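Local coordinates for protein CmeC (Campylobacter jejuni, PDB 4MT4) that probably serves as the trimeric outer membrane exit channel of an efflux system, at residues E145-E149 against F450-T456; D274-L279 against N357-L362; D40-N45 against Y250-K256. All blocks are in the same frame, centred on the assembly; numbering follows the deposited sequence.

Contact 1: E145-E149 against F450-T456; sequences EYDYE and FEQSEDT
A little over one turn of the long helix 129-195 is flanked by the non-regular chain 450-456, running roughly counter to it: the CA atoms of Glu149 and Phe450 lie 7.8 Å apart, those of Glu145 and Thr456 7.2 Å. Phe450 is extended (phi/psi -71/136) and its side chain, with chi1 t, lies against both Tyr146 and Glu149. Its CZ is 3.5 Å from Tyr146 CE1 and its CE1 3.9 Å from Glu149 CG; the two rings, centroids 5.7 Å apart, have planes inclined at 82°. From Glu451 to Glu454 the chain folds into a type I beta turn, closed by a hydrogen bond from Glu454 N to Glu451 O of 3.2 Å. Within this turn Gln452 packs the CH2 at CG 3.3 Å from Tyr146 OH, the Tyr146 side chain reaching out with chi1 m. Asp455 then takes the N-cap position of helix 456-463. Thr456 (chi1 m) fills the space beside Tyr146, its OG1 3.8 Å from Tyr146 CE1 and its CG2 4.0 Å from Glu145 CB. No hydrogen bond joins the segments: packing round a tyrosine lays the chain between helices 411-445 and 456-463 against helix 129-195. Glu145 instead hydrogen-bonds Ser457 through its carboxylate. Helix 456-463 leans on Glu145 and Glu149 through Ile460, helix 273-293 lies against Tyr146, and helix 58-79 touches Glu145.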
# COMPACT_ATOMS: atom_id res chain seq x y z
N GLU B 145 -20.75 3.40 -5.52
CA GLU B 145 -21.78 3.47 -4.49
C GLU B 145 -21.57 2.38 -3.45
O GLU B 145 -21.68 2.61 -2.25
CB GLU B 145 -23.17 3.36 -5.11
CG GLU B 145 -23.64 4.60 -5.85
CD GLU B 145 -25.06 4.48 -6.35
OE1 GLU B 145 -25.39 3.45 -6.98
OE2 GLU B 145 -25.86 5.40 -6.11
N TYR B 146 -21.27 1.17 -3.93
CA TYR B 146 -21.00 0.04 -3.05
C TYR B 146 -19.68 0.25 -2.30
O TYR B 146 -19.53 -0.20 -1.16
CB TYR B 146 -20.95 -1.26 -3.85
CG TYR B 146 -22.29 -1.66 -4.44
CD1 TYR B 146 -23.47 -1.42 -3.76
CD2 TYR B 146 -22.36 -2.29 -5.68
CE1 TYR B 146 -24.69 -1.78 -4.30
CE2 TYR B 146 -23.57 -2.66 -6.23
CZ TYR B 146 -24.74 -2.40 -5.53
OH TYR B 146 -25.95 -2.77 -6.07
N ASP B 147 -18.74 0.92 -2.95
CA ASP B 147 -17.47 1.26 -2.31
C ASP B 147 -17.68 2.28 -1.19
O ASP B 147 -16.97 2.27 -0.20
CB ASP B 147 -16.48 1.82 -3.34
CG ASP B 147 -15.81 0.74 -4.16
OD1 ASP B 147 -15.82 -0.43 -3.72
OD2 ASP B 147 -15.27 1.05 -5.24
N TYR B 148 -18.67 3.14 -1.36
CA TYR B 148 -19.01 4.12 -0.33
C TYR B 148 -19.65 3.44 0.87
O TYR B 148 -19.36 3.78 2.02
CB TYR B 148 -19.95 5.20 -0.88
CG TYR B 148 -20.46 6.15 0.18
CD1 TYR B 148 -19.66 7.16 0.69
CD2 TYR B 148 -21.76 6.04 0.66
CE1 TYR B 148 -20.13 8.03 1.66
CE2 TYR B 148 -22.24 6.91 1.63
CZ TYR B 148 -21.42 7.90 2.12
OH TYR B 148 -21.89 8.76 3.09
N GLU B 149 -20.53 2.48 0.60
CA GLU B 149 -21.17 1.70 1.65
C GLU B 149 -20.13 0.88 2.41
O GLU B 149 -20.20 0.75 3.63
CB GLU B 149 -22.24 0.78 1.06
CG GLU B 149 -23.39 1.50 0.39
CD GLU B 149 -24.42 2.03 1.38
OE1 GLU B 149 -24.14 2.03 2.59
OE2 GLU B 149 -25.51 2.44 0.93
N PHE B 450 -26.30 -3.90 5.31
CA PHE B 450 -26.42 -3.54 3.90
C PHE B 450 -27.24 -4.56 3.13
O PHE B 450 -27.05 -5.77 3.29
CB PHE B 450 -25.03 -3.38 3.27
CG PHE B 450 -25.06 -3.20 1.77
CD1 PHE B 450 -25.36 -1.97 1.21
CD2 PHE B 450 -24.78 -4.27 0.93
CE1 PHE B 450 -25.39 -1.81 -0.16
CE2 PHE B 450 -24.81 -4.11 -0.44
CZ PHE B 450 -25.11 -2.87 -0.99
N GLU B 451 -28.14 -4.08 2.28
CA GLU B 451 -28.92 -4.94 1.41
C GLU B 451 -28.86 -4.42 -0.02
O GLU B 451 -29.37 -3.34 -0.33
CB GLU B 451 -30.37 -5.03 1.89
CG GLU B 451 -30.54 -5.65 3.28
CD GLU B 451 -30.30 -7.15 3.29
OE1 GLU B 451 -30.16 -7.75 2.21
OE2 GLU B 451 -30.25 -7.73 4.40
N GLN B 452 -28.22 -5.19 -0.90
CA GLN B 452 -27.96 -4.77 -2.27
C GLN B 452 -29.24 -4.50 -3.06
O GLN B 452 -29.27 -3.63 -3.94
CB GLN B 452 -27.12 -5.84 -2.99
CG GLN B 452 -26.77 -5.50 -4.43
CD GLN B 452 -25.99 -6.60 -5.11
OE1 GLN B 452 -24.97 -7.06 -4.61
NE2 GLN B 452 -26.49 -7.05 -6.26
N SER B 453 -30.30 -5.23 -2.74
CA SER B 453 -31.56 -5.14 -3.48
C SER B 453 -32.27 -3.80 -3.32
O SER B 453 -33.08 -3.41 -4.15
CB SER B 453 -32.49 -6.28 -3.06
OG SER B 453 -32.68 -6.27 -1.65
N GLU B 454 -31.95 -3.09 -2.24
CA GLU B 454 -32.60 -1.81 -1.94
C GLU B 454 -32.15 -0.69 -2.87
O GLU B 454 -31.20 -0.85 -3.64
CB GLU B 454 -32.34 -1.41 -0.49
CG GLU B 454 -32.90 -2.38 0.55
CD GLU B 454 -32.62 -1.94 1.97
OE1 GLU B 454 -32.03 -0.85 2.15
OE2 GLU B 454 -32.99 -2.67 2.91
N ASP B 455 -32.83 0.45 -2.78
CA ASP B 455 -32.44 1.63 -3.54
C ASP B 455 -31.18 2.23 -2.93
O ASP B 455 -31.25 2.98 -1.95
CB ASP B 455 -33.57 2.66 -3.56
CG ASP B 455 -33.37 3.74 -4.61
OD1 ASP B 455 -32.24 3.88 -5.13
OD2 ASP B 455 -34.34 4.46 -4.92
N THR B 456 -30.03 1.91 -3.51
CA THR B 456 -28.74 2.32 -2.97
C THR B 456 -28.57 3.83 -2.97
O THR B 456 -28.11 4.41 -1.99
CB THR B 456 -27.58 1.69 -3.76
OG1 THR B 456 -27.80 0.28 -3.91
CG2 THR B 456 -26.26 1.92 -3.04

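Contact 2: D274-L279 against N357-L362; sequences DIGSSL and NYQNTL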
# COMPACT_ATOMS: atom_id res chain seq x y z
N ASP B 274 -18.70 -4.98 -0.43
CA ASP B 274 -17.47 -5.24 -1.17
C ASP B 274 -17.68 -6.29 -2.26
O ASP B 274 -17.03 -6.25 -3.30
CB ASP B 274 -16.34 -5.67 -0.22
CG ASP B 274 -16.68 -6.93 0.54
OD1 ASP B 274 -17.87 -7.20 0.77
OD2 ASP B 274 -15.73 -7.65 0.92
N ILE B 275 -18.60 -7.22 -2.01
CA ILE B 275 -18.93 -8.23 -3.00
C ILE B 275 -19.71 -7.61 -4.16
O ILE B 275 -19.46 -7.92 -5.32
CB ILE B 275 -19.76 -9.38 -2.39
CG1 ILE B 275 -18.95 -10.11 -1.31
CG2 ILE B 275 -20.21 -10.36 -3.46
CD1 ILE B 275 -19.65 -11.31 -0.72
N GLY B 276 -20.63 -6.71 -3.83
CA GLY B 276 -21.40 -6.00 -4.83
C GLY B 276 -20.52 -5.09 -5.67
O GLY B 276 -20.67 -5.02 -6.89
N SER B 277 -19.61 -4.39 -5.01
CA SER B 277 -18.65 -3.53 -5.70
C SER B 277 -17.78 -4.33 -6.66
O SER B 277 -17.56 -3.92 -7.80
CB SER B 277 -17.77 -2.79 -4.69
OG SER B 277 -16.66 -2.18 -5.33
N SER B 278 -17.29 -5.47 -6.18
CA SER B 278 -16.44 -6.33 -6.98
C SER B 278 -17.22 -6.89 -8.17
O SER B 278 -16.67 -7.11 -9.25
CB SER B 278 -15.87 -7.46 -6.13
OG SER B 278 -14.81 -8.12 -6.79
N LEU B 279 -18.52 -7.11 -7.97
CA LEU B 279 -19.39 -7.60 -9.03
C LEU B 279 -19.54 -6.55 -10.13
O LEU B 279 -19.35 -6.85 -11.31
CB LEU B 279 -20.76 -7.97 -8.48
CG LEU B 279 -21.79 -8.43 -9.51
CD1 LEU B 279 -21.42 -9.81 -10.04
CD2 LEU B 279 -23.21 -8.42 -8.95
N ASN B 357 -10.37 -10.91 -9.16
CA ASN B 357 -10.60 -10.01 -8.04
C ASN B 357 -11.91 -10.33 -7.34
O ASN B 357 -12.01 -10.23 -6.11
CB ASN B 357 -10.60 -8.55 -8.51
CG ASN B 357 -9.22 -8.05 -8.86
OD1 ASN B 357 -8.21 -8.64 -8.47
ND2 ASN B 357 -9.15 -6.94 -9.58
N TYR B 358 -12.92 -10.72 -8.12
CA TYR B 358 -14.21 -11.10 -7.57
C TYR B 358 -14.11 -12.38 -6.74
O TYR B 358 -14.63 -12.44 -5.62
CB TYR B 358 -15.24 -11.29 -8.69
CG TYR B 358 -16.58 -11.80 -8.20
CD1 TYR B 358 -17.54 -10.93 -7.71
CD2 TYR B 358 -16.88 -13.16 -8.24
CE1 TYR B 358 -18.77 -11.39 -7.27
CE2 TYR B 358 -18.10 -13.63 -7.80
CZ TYR B 358 -19.04 -12.74 -7.31
OH TYR B 358 -20.26 -13.21 -6.87
N GLN B 359 -13.44 -13.38 -7.30
CA GLN B 359 -13.22 -14.65 -6.62
C GLN B 359 -12.52 -14.42 -5.28
O GLN B 359 -12.92 -14.96 -4.26
CB GLN B 359 -12.40 -15.59 -7.50
CG GLN B 359 -13.03 -15.92 -8.85
CD GLN B 359 -13.94 -17.13 -8.80
OE1 GLN B 359 -14.93 -17.15 -8.07
NE2 GLN B 359 -13.60 -18.16 -9.57
N ASN B 360 -11.47 -13.61 -5.31
CA ASN B 360 -10.67 -13.33 -4.12
C ASN B 360 -11.46 -12.59 -3.05
O ASN B 360 -11.26 -12.81 -1.86
CB ASN B 360 -9.42 -12.52 -4.50
CG ASN B 360 -8.38 -12.50 -3.40
OD1 ASN B 360 -7.59 -13.44 -3.26
ND2 ASN B 360 -8.37 -11.43 -2.62
N THR B 361 -12.37 -11.72 -3.49
CA THR B 361 -13.25 -11.00 -2.57
C THR B 361 -14.23 -11.97 -1.92
O THR B 361 -14.56 -11.84 -0.74
CB THR B 361 -14.03 -9.88 -3.29
OG1 THR B 361 -13.12 -8.99 -3.94
CG2 THR B 361 -14.88 -9.09 -2.29
N LEU B 362 -14.68 -12.95 -2.69
CA LEU B 362 -15.58 -13.98 -2.18
C LEU B 362 -14.88 -14.86 -1.15
O LEU B 362 -15.41 -15.11 -0.07
CB LEU B 362 -16.12 -14.84 -3.33
CG LEU B 362 -17.61 -14.71 -3.66
CD1 LEU B 362 -17.99 -15.67 -4.77
CD2 LEU B 362 -18.46 -14.94 -2.43
O HOH W 1 -13.61 -9.50 0.77
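Helices 273-293 and 339-405 run antiparallel here, the axes of their short segments 9.2 Å apart at closest approach and their directions 171° apart. Asp274 opens the interface at its polar margin. Its OD2 lies 3.6 Å from Thr361 CG2 and accepts a hydrogen bond of 2.8 Å from water 1, which also donates to Thr361 O at 2.9 Å; the same carboxylate forms a salt bridge with Arg272. Ile275 supplies the apolar side: CG2 is 4.2 Å from Tyr358 CE1, and CD1 is 4.2 Å from Leu362 CD2. Ser278 is the point of tightest packing. Its CB points across the gap, and the small side chain lets the backbones come together, with CA of Ser278 and CA of Tyr358 only 5.3 Å apart and OG of Ser278 3.1 Å from CA of Tyr358. Thr361 faces the same serine, its OG1 3.4 Å from Ser278 OG, while that threonine hydroxyl donates a 2.7 Å hydrogen bond to Asn357 O one turn back. Leu279 ends the segment with CB 4.1 Å from Tyr358 CE1, so the edge of the tyrosine ring spans from Ile275 to Leu279. Leu269 and Ile9, both in loops, touch this tyrosine as well, and Asn357 packs on Leu62 of a second subunit. Nearly antiparallel helices joined through two beta strands, close-packed at small side chains, fit the helical barrel characteristic of outer membrane factors, in which such helices line up side by side along the channel.

Contact 3: D40-N45 against Y250-K256; sequences DFDDEN and YQVFNLK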
# COMPACT_ATOMS: atom_id res chain seq x y z
N ASP B 40 -27.00 -0.70 20.02
CA ASP B 40 -27.38 -1.83 20.86
C ASP B 40 -26.36 -2.06 21.98
O ASP B 40 -26.53 -2.97 22.80
CB ASP B 40 -27.53 -3.09 20.01
CG ASP B 40 -28.80 -3.09 19.18
OD1 ASP B 40 -29.81 -2.52 19.65
OD2 ASP B 40 -28.79 -3.64 18.06
N PHE B 41 -25.32 -1.25 22.01
CA PHE B 41 -24.35 -1.29 23.10
C PHE B 41 -24.84 -0.46 24.28
O PHE B 41 -24.24 -0.48 25.36
CB PHE B 41 -22.98 -0.79 22.63
CG PHE B 41 -22.24 -1.77 21.77
CD1 PHE B 41 -21.66 -2.90 22.32
CD2 PHE B 41 -22.11 -1.55 20.41
CE1 PHE B 41 -20.97 -3.80 21.53
CE2 PHE B 41 -21.42 -2.45 19.61
CZ PHE B 41 -20.85 -3.57 20.17
N ASP B 42 -25.93 0.26 24.06
CA ASP B 42 -26.55 1.10 25.08
C ASP B 42 -25.56 2.11 25.65
O ASP B 42 -25.53 2.37 26.86
CB ASP B 42 -27.14 0.24 26.20
CG ASP B 42 -27.93 -0.95 25.66
OD1 ASP B 42 -28.61 -0.80 24.62
OD2 ASP B 42 -27.87 -2.03 26.28
N ASP B 43 -24.74 2.68 24.77
CA ASP B 43 -23.72 3.65 25.16
C ASP B 43 -23.94 4.97 24.42
O ASP B 43 -23.72 5.05 23.21
CB ASP B 43 -22.32 3.09 24.87
CG ASP B 43 -21.21 3.89 25.54
OD1 ASP B 43 -21.42 5.08 25.84
OD2 ASP B 43 -20.13 3.32 25.76
N GLU B 44 -24.37 5.99 25.15
CA GLU B 44 -24.65 7.28 24.54
C GLU B 44 -23.37 7.97 24.10
O GLU B 44 -23.37 8.74 23.14
CB GLU B 44 -25.43 8.18 25.51
CG GLU B 44 -26.27 9.24 24.82
CD GLU B 44 -27.31 8.64 23.89
OE1 GLU B 44 -27.20 8.83 22.66
OE2 GLU B 44 -28.25 7.99 24.40
N ASN B 45 -22.28 7.70 24.81
CA ASN B 45 -20.97 8.24 24.44
C ASN B 45 -20.50 7.66 23.12
O ASN B 45 -19.92 8.36 22.29
CB ASN B 45 -19.94 7.97 25.54
CG ASN B 45 -20.44 8.34 26.92
OD1 ASN B 45 -20.39 9.50 27.32
ND2 ASN B 45 -20.92 7.35 27.66
N TYR B 250 -16.61 8.33 28.46
CA TYR B 250 -16.93 6.97 28.05
C TYR B 250 -17.81 6.23 29.06
O TYR B 250 -18.17 6.76 30.11
CB TYR B 250 -15.65 6.17 27.81
CG TYR B 250 -14.81 5.97 29.05
CD1 TYR B 250 -13.90 6.94 29.47
CD2 TYR B 250 -14.92 4.81 29.81
CE1 TYR B 250 -13.13 6.76 30.60
CE2 TYR B 250 -14.15 4.62 30.94
CZ TYR B 250 -13.26 5.60 31.33
OH TYR B 250 -12.50 5.41 32.46
N GLN B 251 -18.14 4.99 28.72
CA GLN B 251 -18.99 4.15 29.55
C GLN B 251 -18.50 2.70 29.52
O GLN B 251 -18.23 2.16 28.44
CB GLN B 251 -20.45 4.23 29.09
CG GLN B 251 -21.35 3.13 29.64
CD GLN B 251 -22.75 3.18 29.06
OE1 GLN B 251 -23.38 4.24 29.04
NE2 GLN B 251 -23.23 2.05 28.58
N VAL B 252 -18.39 2.09 30.69
CA VAL B 252 -17.93 0.70 30.81
C VAL B 252 -18.87 -0.27 30.10
O VAL B 252 -20.09 -0.17 30.22
CB VAL B 252 -17.79 0.29 32.30
CG1 VAL B 252 -17.87 -1.22 32.47
CG2 VAL B 252 -16.49 0.83 32.88
N PHE B 253 -18.29 -1.20 29.36
CA PHE B 253 -19.06 -2.22 28.66
C PHE B 253 -19.54 -3.30 29.62
O PHE B 253 -18.74 -3.93 30.32
CB PHE B 253 -18.23 -2.85 27.54
CG PHE B 253 -18.90 -4.02 26.86
CD1 PHE B 253 -19.86 -3.81 25.89
CD2 PHE B 253 -18.56 -5.32 27.19
CE1 PHE B 253 -20.48 -4.88 25.27
CE2 PHE B 253 -19.18 -6.39 26.57
CZ PHE B 253 -20.14 -6.17 25.61
N ASN B 254 -20.85 -3.52 29.64
CA ASN B 254 -21.44 -4.59 30.44
C ASN B 254 -22.00 -5.70 29.57
O ASN B 254 -22.65 -5.44 28.56
CB ASN B 254 -22.53 -4.03 31.36
CG ASN B 254 -22.01 -3.70 32.75
OD1 ASN B 254 -20.81 -3.79 33.01
ND2 ASN B 254 -22.91 -3.31 33.64
N LEU B 255 -21.73 -6.94 29.97
CA LEU B 255 -22.09 -8.11 29.17
C LEU B 255 -23.60 -8.25 29.01
O LEU B 255 -24.32 -8.48 29.98
CB LEU B 255 -21.49 -9.38 29.79
CG LEU B 255 -21.53 -10.69 28.98
CD1 LEU B 255 -22.82 -11.47 29.23
CD2 LEU B 255 -21.32 -10.43 27.50
N LYS B 256 -24.06 -8.11 27.77
CA LYS B 256 -25.44 -8.41 27.42
C LYS B 256 -25.45 -9.36 26.23
O LYS B 256 -24.39 -9.76 25.75
CB LYS B 256 -26.21 -7.13 27.09
CG LYS B 256 -25.59 -6.29 25.98
CD LYS B 256 -26.44 -5.08 25.63
CE LYS B 256 -27.76 -5.50 25.00
NZ LYS B 256 -28.56 -4.32 24.55
O HOH W 2 -19.95 0.90 26.90
O HOH W 3 -24.92 6.28 28.21
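Gln251, Lys256 and Asn45 are the residues with the most surface buried by the contact, whose two segments run past each other in opposite senses. Gln251 points at the turn ahead of helix 44-56: its NE2 donates to Asp42 O at 2.9 Å, and its OE1 accepts from water 3 (2.7 Å), which in turn takes the hydrogen of Glu44 N at 3.1 Å. Water 2 links Gln251 O (2.6 Å) with Asp43 OD2 (2.7 Å), bridging two acceptors; Tyr163 of helix 129-195 bonds that same carboxylate oxygen. At the far end Lys256 NZ makes a 3.0 Å hydrogen bond to Asp40 O and a 3.0 Å salt bridge to Asp42 OD2. Asn45 packs its ND2 3.5 Å from Gln251 CB while donating to Asp43 OD1 at 3.0 Å; Asp43 is the N-cap of the helix and receives a weak bond from Asn45 N. On the side facing helices 129-195 and 411-445, Phe41 CD1 meets Phe253 CE1 edge to edge at 3.7 Å, and Phe258 touches both rings. Two of the three direct hydrogen bonds end on main-chain carbonyls and both waters bind main-chain atoms, so the join depends largely on the backbone course, with one charge pair as its ionic part.

Contacts 1 and 2 are neighbours, their centres 14 Å apart, and they meet where helix 129-195 packs on helix 273-293: Asp147 OD1 lies 2.5 Å from Ser277 OG, a probable hydrogen bond, and Tyr146 CD2 packs 3.3 Å from Gly276 C. Together they carry packing from the loop between helices 411-445 and 456-463 through helices 129-195 and 273-293 to helix 339-405. Contact 3 stands apart, with centres 28 Å from contact 1 and 34 Å from contact 2, and nearest atoms about 13 and 20 Å away. It joins the lead-in to helix 44-56 to the irregular chain 250-256, beside the same helix 129-195. The bound lipid lies at Cys1 and Ile124 to Leu126, outside these contacts.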